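Local structure of DUF3829 family protein (Bacteroides vulgatus, 4YJW) at residues I28-L42 with Y89-Y103. The protein is of unknown function but is an all-alpha member of the DUF3829 family, probably made as a lipoprotein with a signal peptide. Residues are numbered along the deposited sequence; the frame is centred on the assembly and turned at random.
Sequences ILKDLVNENEIKAVL and YGRLFRSISAFYENY
Two successive helices of this all-alpha bundle, 10-32 and 35-44, joined at Val33 and Asn34, pack Leu32, Glu37 and Val41 against Ile96, Phe99 and Tyr100 of helix 79-111. Residues 28-32 run at 20° to helix segment 89-103, and 35-42 cross it at 37°. Asn34 is the N-cap of the second helix: its OD1 accepts from Glu37 N.

Before the junction, Leu32 reaches tip to tip with Leu92 and crosses Phe93 at about a right angle, its CD2 lying 3.6 Å from Phe93 CE1. Leu32 CG lies 3.8 Å from Ile96 CG1. Leu29 CD2 meets Leu92 CD2 at 3.4 Å, a tight pair. Past the junction, Val41 CG1 lies 3.6 Å from Phe99 CE2 and also touches Tyr103. Ile38 CG2 packs on Phe99 CZ at 3.7 Å. Helix 121-159 adds Phe145 beside Leu29 and Ser134 beside Ile38.

The direct polar link is Tyr100 OH to Glu37 OE1, 2.7 Å, made to the anti lone pair. CG of Glu37 is anti to the backbone N, and the extended chain carries the carboxylate across. OE1 meets the ring at its edge, near its plane, with the carboxylate turned 76° from the ring. A water gives one hydrogen to Tyr100 OH and the other to Leu32 O, 2.7 Å from the water oxygen, and accepts from Asn34 N. Were this glutamate replaced by an alanine, the Tyr100 hydroxyl would probably lose its acceptor and the ring be freer to turn.

The water thus satisfies the Leu32 carbonyl at the end of one helix and the N-H of Asn34, the N-cap of the next. The Tyr100 hydroxyl donates to Glu37 OE1 and accepts from this water, so both its polar roles are met in a mostly apolar, buried contact.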
loop_
_atom_site.group_PDB
_atom_site.type_symbol
_atom_site.label_atom_id
_atom_site.label_comp_id
_atom_site.label_asym_id
_atom_site.label_seq_id
_atom_site.Cartn_x
_atom_site.Cartn_y
_atom_site.Cartn_z
ATOM N N ILE A 28 -6.611 6.233 4.801
ATOM C CA ILE A 28 -5.221 5.980 4.430
ATOM C C ILE A 28 -5.136 4.970 3.238
ATOM O O ILE A 28 -4.399 5.229 2.283
ATOM C CB ILE A 28 -4.386 5.567 5.682
ATOM C CG1 ILE A 28 -2.947 6.102 5.574
ATOM C CG2 ILE A 28 -4.437 4.084 6.019
ATOM C CD1 ILE A 28 -2.034 5.919 6.779
ATOM N N LEU A 29 -5.974 3.926 3.227
ATOM C CA LEU A 29 -5.894 2.917 2.164
ATOM C C LEU A 29 -6.421 3.456 0.817
ATOM O O LEU A 29 -5.918 3.044 -0.227
ATOM C CB LEU A 29 -6.585 1.603 2.569
ATOM C CG LEU A 29 -5.881 0.813 3.712
ATOM C CD1 LEU A 29 -6.770 -0.293 4.260
ATOM C CD2 LEU A 29 -4.568 0.223 3.254
ATOM N N LYS A 30 -7.356 4.408 0.848
ATOM C CA LYS A 30 -7.864 5.054 -0.358
ATOM C C LYS A 30 -6.741 5.885 -1.028
ATOM O O LYS A 30 -6.571 5.824 -2.248
ATOM C CB LYS A 30 -9.061 5.953 -0.021
ATOM C CG LYS A 30 -9.707 6.562 -1.267
ATOM C CD LYS A 30 -10.477 7.826 -0.922
ATOM C CE LYS A 30 -10.888 8.589 -2.165
ATOM N NZ LYS A 30 -12.104 8.012 -2.797
ATOM N N ASP A 31 -5.980 6.646 -0.235
ATOM C CA ASP A 31 -4.926 7.494 -0.814
ATOM C C ASP A 31 -3.606 6.772 -1.061
ATOM O O ASP A 31 -2.864 7.184 -1.961
ATOM C CB ASP A 31 -4.679 8.719 0.071
ATOM C CG ASP A 31 -5.880 9.642 0.222
ATOM O OD1 ASP A 31 -6.581 9.885 -0.793
ATOM O OD2 ASP A 31 -6.101 10.145 1.344
ATOM N N LEU A 32 -3.297 5.719 -0.286
ATOM C CA LEU A 32 -2.037 5.002 -0.439
ATOM C C LEU A 32 -2.043 4.069 -1.657
ATOM O O LEU A 32 -1.042 4.006 -2.365
ATOM C CB LEU A 32 -1.752 4.203 0.837
ATOM C CG LEU A 32 -0.366 3.639 1.005
ATOM C CD1 LEU A 32 0.605 4.702 1.465
ATOM C CD2 LEU A 32 -0.388 2.478 1.975
ATOM N N VAL A 33 -3.146 3.338 -1.872
ATOM C CA VAL A 33 -3.273 2.375 -2.964
ATOM C C VAL A 33 -4.234 2.951 -3.998
ATOM O O VAL A 33 -5.467 2.838 -3.895
ATOM C CB VAL A 33 -3.684 0.962 -2.456
ATOM C CG1 VAL A 33 -3.748 -0.053 -3.606
ATOM C CG2 VAL A 33 -2.727 0.468 -1.371
ATOM N N ASN A 34 -3.642 3.597 -4.979
ATOM C CA ASN A 34 -4.347 4.247 -6.077
ATOM C C ASN A 34 -4.281 3.306 -7.262
ATOM O O ASN A 34 -3.297 3.310 -8.003
ATOM C CB ASN A 34 -3.681 5.606 -6.366
ATOM C CG ASN A 34 -4.378 6.408 -7.428
ATOM O OD1 ASN A 34 -5.106 5.876 -8.275
ATOM N ND2 ASN A 34 -4.090 7.701 -7.458
ATOM N N GLU A 35 -5.309 2.463 -7.414
ATOM C CA GLU A 35 -5.339 1.399 -8.422
ATOM C C GLU A 35 -5.117 1.927 -9.831
ATOM O O GLU A 35 -4.378 1.298 -10.591
ATOM C CB GLU A 35 -6.650 0.593 -8.348
ATOM C CG GLU A 35 -6.882 -0.047 -6.978
ATOM C CD GLU A 35 -7.423 0.798 -5.824
ATOM O OE1 GLU A 35 -7.755 1.994 -6.022
ATOM O OE2 GLU A 35 -7.541 0.238 -4.709
ATOM N N ASN A 36 -5.739 3.063 -10.188
ATOM C CA ASN A 36 -5.578 3.593 -11.551
ATOM C C ASN A 36 -4.175 4.134 -11.771
ATOM O O ASN A 36 -3.622 3.948 -12.869
ATOM C CB ASN A 36 -6.644 4.624 -11.861
ATOM C CG ASN A 36 -7.984 3.966 -12.082
ATOM O OD1 ASN A 36 -8.079 2.802 -12.509
ATOM N ND2 ASN A 36 -9.036 4.686 -11.810
ATOM N N GLU A 37 -3.546 4.713 -10.730
ATOM C CA GLU A 37 -2.159 5.187 -10.857
ATOM C C GLU A 37 -1.217 3.998 -10.997
ATOM O O GLU A 37 -0.286 4.049 -11.798
ATOM C CB GLU A 37 -1.734 6.049 -9.659
ATOM C CG GLU A 37 -0.318 6.591 -9.814
ATOM C CD GLU A 37 -0.038 7.708 -8.833
ATOM O OE1 GLU A 37 0.186 7.405 -7.642
ATOM O OE2 GLU A 37 -0.159 8.885 -9.230
ATOM N N ILE A 38 -1.474 2.918 -10.225
ATOM C CA ILE A 38 -0.656 1.690 -10.299
ATOM C C ILE A 38 -0.717 1.140 -11.733
ATOM O O ILE A 38 0.330 0.810 -12.323
ATOM C CB ILE A 38 -1.143 0.667 -9.233
ATOM C CG1 ILE A 38 -0.779 1.191 -7.814
ATOM C CG2 ILE A 38 -0.519 -0.723 -9.474
ATOM C CD1 ILE A 38 -1.593 0.572 -6.665
ATOM N N LYS A 39 -1.937 1.019 -12.295
ATOM C CA LYS A 39 -2.096 0.570 -13.684
ATOM C C LYS A 39 -1.359 1.482 -14.665
ATOM O O LYS A 39 -0.796 0.975 -15.654
ATOM C CB LYS A 39 -3.589 0.516 -14.080
ATOM C CG LYS A 39 -4.380 -0.601 -13.420
ATOM C CD LYS A 39 -5.840 -0.488 -13.895
ATOM C CE LYS A 39 -6.857 -1.037 -12.937
ATOM N NZ LYS A 39 -8.242 -0.700 -13.373
ATOM N N ALA A 40 -1.400 2.826 -14.439
ATOM C CA ALA A 40 -0.714 3.780 -15.339
ATOM C C ALA A 40 0.815 3.595 -15.279
ATOM O O ALA A 40 1.479 3.623 -16.315
ATOM C CB ALA A 40 -1.094 5.222 -14.996
ATOM N N VAL A 41 1.361 3.349 -14.071
ATOM C CA VAL A 41 2.806 3.102 -13.902
ATOM C C VAL A 41 3.183 1.797 -14.634
ATOM O O VAL A 41 4.197 1.752 -15.322
ATOM C CB VAL A 41 3.210 3.077 -12.407
ATOM C CG1 VAL A 41 4.627 2.494 -12.234
ATOM C CG2 VAL A 41 3.130 4.502 -11.828
ATOM N N LEU A 42 2.352 0.764 -14.545
ATOM C CA LEU A 42 2.657 -0.474 -15.289
ATOM C C LEU A 42 2.696 -0.210 -16.801
ATOM O O LEU A 42 3.591 -0.685 -17.470
ATOM C CB LEU A 42 1.644 -1.570 -14.955
ATOM C CG LEU A 42 1.684 -2.104 -13.513
ATOM C CD1 LEU A 42 0.549 -3.071 -13.281
ATOM C CD2 LEU A 42 3.000 -2.825 -13.218
ATOM N N TYR A 89 0.125 -4.152 7.083
ATOM C CA TYR A 89 0.449 -2.739 6.897
ATOM C C TYR A 89 1.953 -2.547 6.662
ATOM O O TYR A 89 2.328 -1.773 5.789
ATOM C CB TYR A 89 -0.023 -1.899 8.095
ATOM C CG TYR A 89 -1.379 -1.261 7.891
ATOM C CD1 TYR A 89 -1.590 -0.337 6.873
ATOM C CD2 TYR A 89 -2.437 -1.528 8.760
ATOM C CE1 TYR A 89 -2.826 0.286 6.702
ATOM C CE2 TYR A 89 -3.683 -0.908 8.601
ATOM C CZ TYR A 89 -3.863 0.014 7.581
ATOM O OH TYR A 89 -5.053 0.676 7.428
ATOM N N GLY A 90 2.789 -3.275 7.415
ATOM C CA GLY A 90 4.244 -3.214 7.253
ATOM C C GLY A 90 4.667 -3.581 5.838
ATOM O O GLY A 90 5.431 -2.844 5.201
ATOM N N ARG A 91 4.096 -4.673 5.313
ATOM C CA ARG A 91 4.353 -5.150 3.959
ATOM C C ARG A 91 3.795 -4.180 2.934
ATOM O O ARG A 91 4.459 -3.920 1.930
ATOM C CB ARG A 91 3.753 -6.543 3.733
ATOM C CG ARG A 91 4.462 -7.623 4.547
ATOM C CD ARG A 91 3.809 -8.978 4.388
ATOM N NE ARG A 91 4.437 -9.983 5.251
ATOM C CZ ARG A 91 5.471 -10.744 4.898
ATOM N NH1 ARG A 91 6.009 -10.629 3.689
ATOM N NH2 ARG A 91 5.978 -11.621 5.754
ATOM N N LEU A 92 2.609 -3.600 3.212
ATOM C CA LEU A 92 1.996 -2.621 2.304
ATOM C C LEU A 92 2.854 -1.343 2.195
ATOM O O LEU A 92 3.102 -0.890 1.067
ATOM C CB LEU A 92 0.558 -2.294 2.738
ATOM C CG LEU A 92 -0.231 -1.331 1.839
ATOM C CD1 LEU A 92 -0.420 -1.901 0.427
ATOM C CD2 LEU A 92 -1.585 -1.076 2.423
ATOM N N PHE A 93 3.338 -0.782 3.327
ATOM C CA PHE A 93 4.193 0.415 3.293
ATOM C C PHE A 93 5.525 0.152 2.560
ATOM O O PHE A 93 5.966 1.012 1.787
ATOM C CB PHE A 93 4.455 0.968 4.690
ATOM C CG PHE A 93 3.198 1.528 5.307
ATOM C CD1 PHE A 93 2.398 2.418 4.607
ATOM C CD2 PHE A 93 2.844 1.210 6.613
ATOM C CE1 PHE A 93 1.232 2.937 5.184
ATOM C CE2 PHE A 93 1.669 1.721 7.181
ATOM C CZ PHE A 93 0.858 2.555 6.452
ATOM N N ARG A 94 6.147 -1.015 2.794
ATOM C CA ARG A 94 7.399 -1.380 2.120
ATOM C C ARG A 94 7.168 -1.574 0.625
ATOM O O ARG A 94 8.008 -1.139 -0.176
ATOM C CB ARG A 94 8.007 -2.651 2.725
ATOM C CG ARG A 94 8.821 -2.403 3.992
ATOM C CD ARG A 94 9.225 -3.729 4.612
ATOM N NE ARG A 94 10.146 -3.577 5.737
ATOM C CZ ARG A 94 11.346 -4.145 5.807
ATOM N NH1 ARG A 94 11.794 -4.895 4.806
ATOM N NH2 ARG A 94 12.112 -3.961 6.873
ATOM N N SER A 95 6.019 -2.212 0.248
ATOM C CA SER A 95 5.641 -2.493 -1.152
ATOM C C SER A 95 5.342 -1.213 -1.912
ATOM O O SER A 95 5.722 -1.106 -3.092
ATOM C CB SER A 95 4.454 -3.451 -1.236
ATOM O OG SER A 95 4.840 -4.751 -0.818
ATOM N N ILE A 96 4.695 -0.230 -1.244
ATOM C CA ILE A 96 4.398 1.077 -1.853
ATOM C C ILE A 96 5.702 1.757 -2.178
ATOM O O ILE A 96 5.892 2.243 -3.297
ATOM C CB ILE A 96 3.493 1.967 -0.940
ATOM C CG1 ILE A 96 2.009 1.511 -0.993
ATOM C CG2 ILE A 96 3.593 3.468 -1.334
ATOM C CD1 ILE A 96 1.232 1.722 -2.486
ATOM N N SER A 97 6.637 1.748 -1.216
ATOM C CA SER A 97 7.938 2.391 -1.405
ATOM C C SER A 97 8.679 1.760 -2.589
ATOM O O SER A 97 9.098 2.473 -3.502
ATOM C CB SER A 97 8.770 2.263 -0.132
ATOM O OG SER A 97 10.005 2.939 -0.300
ATOM N N ALA A 98 8.719 0.432 -2.623
ATOM C CA ALA A 98 9.408 -0.305 -3.684
ATOM C C ALA A 98 8.775 -0.020 -5.041
ATOM O O ALA A 98 9.514 0.167 -6.010
ATOM C CB ALA A 98 9.368 -1.798 -3.395
ATOM N N PHE A 99 7.425 -0.037 -5.126
ATOM C CA PHE A 99 6.719 0.166 -6.390
ATOM C C PHE A 99 7.075 1.513 -7.023
ATOM O O PHE A 99 7.437 1.564 -8.209
ATOM C CB PHE A 99 5.192 0.042 -6.197
ATOM C CG PHE A 99 4.447 0.072 -7.516
ATOM C CD1 PHE A 99 4.373 -1.067 -8.318
ATOM C CD2 PHE A 99 3.843 1.250 -7.970
ATOM C CE1 PHE A 99 3.661 -1.038 -9.535
ATOM C CE2 PHE A 99 3.169 1.288 -9.199
ATOM C CZ PHE A 99 3.059 0.133 -9.960
ATOM N N TYR A 100 7.009 2.594 -6.244
ATOM C CA TYR A 100 7.294 3.929 -6.792
ATOM C C TYR A 100 8.777 4.186 -6.938
ATOM O O TYR A 100 9.175 4.799 -7.925
ATOM C CB TYR A 100 6.617 5.010 -5.938
ATOM C CG TYR A 100 5.123 5.029 -6.155
ATOM C CD1 TYR A 100 4.280 4.232 -5.385
ATOM C CD2 TYR A 100 4.549 5.821 -7.149
ATOM C CE1 TYR A 100 2.910 4.227 -5.580
ATOM C CE2 TYR A 100 3.166 5.838 -7.347
ATOM C CZ TYR A 100 2.351 5.050 -6.545
ATOM O OH TYR A 100 0.994 5.055 -6.697
ATOM N N GLU A 101 9.621 3.670 -6.023
ATOM C CA GLU A 101 11.075 3.846 -6.175
ATOM C C GLU A 101 11.600 3.063 -7.397
ATOM O O GLU A 101 12.491 3.560 -8.092
ATOM C CB GLU A 101 11.840 3.426 -4.908
ATOM C CG GLU A 101 11.735 4.474 -3.791
ATOM C CD GLU A 101 12.312 5.856 -4.078
ATOM O OE1 GLU A 101 13.352 5.941 -4.766
ATOM O OE2 GLU A 101 11.746 6.854 -3.582
ATOM N N ASN A 102 11.087 1.823 -7.628
ATOM C CA ASN A 102 11.501 1.017 -8.791
ATOM C C ASN A 102 11.180 1.758 -10.084
ATOM O O ASN A 102 11.997 1.737 -11.002
ATOM C CB ASN A 102 10.818 -0.360 -8.802
ATOM C CG ASN A 102 11.385 -1.348 -7.826
ATOM O OD1 ASN A 102 12.489 -1.178 -7.299
ATOM N ND2 ASN A 102 10.619 -2.409 -7.538
ATOM N N TYR A 103 10.005 2.403 -10.159
ATOM C CA TYR A 103 9.631 3.158 -11.371
ATOM C C TYR A 103 10.564 4.375 -11.539
ATOM O O TYR A 103 11.005 4.661 -12.650
ATOM C CB TYR A 103 8.162 3.607 -11.362
ATOM C CG TYR A 103 7.833 4.448 -12.580
ATOM C CD1 TYR A 103 7.898 3.901 -13.865
ATOM C CD2 TYR A 103 7.671 5.828 -12.470
ATOM C CE1 TYR A 103 7.757 4.693 -15.002
ATOM C CE2 TYR A 103 7.487 6.630 -13.606
ATOM C CZ TYR A 103 7.537 6.057 -14.869
ATOM O OH TYR A 103 7.395 6.842 -15.989
HETATM O O HOH W 1 -0.814 3.720 -5.065
#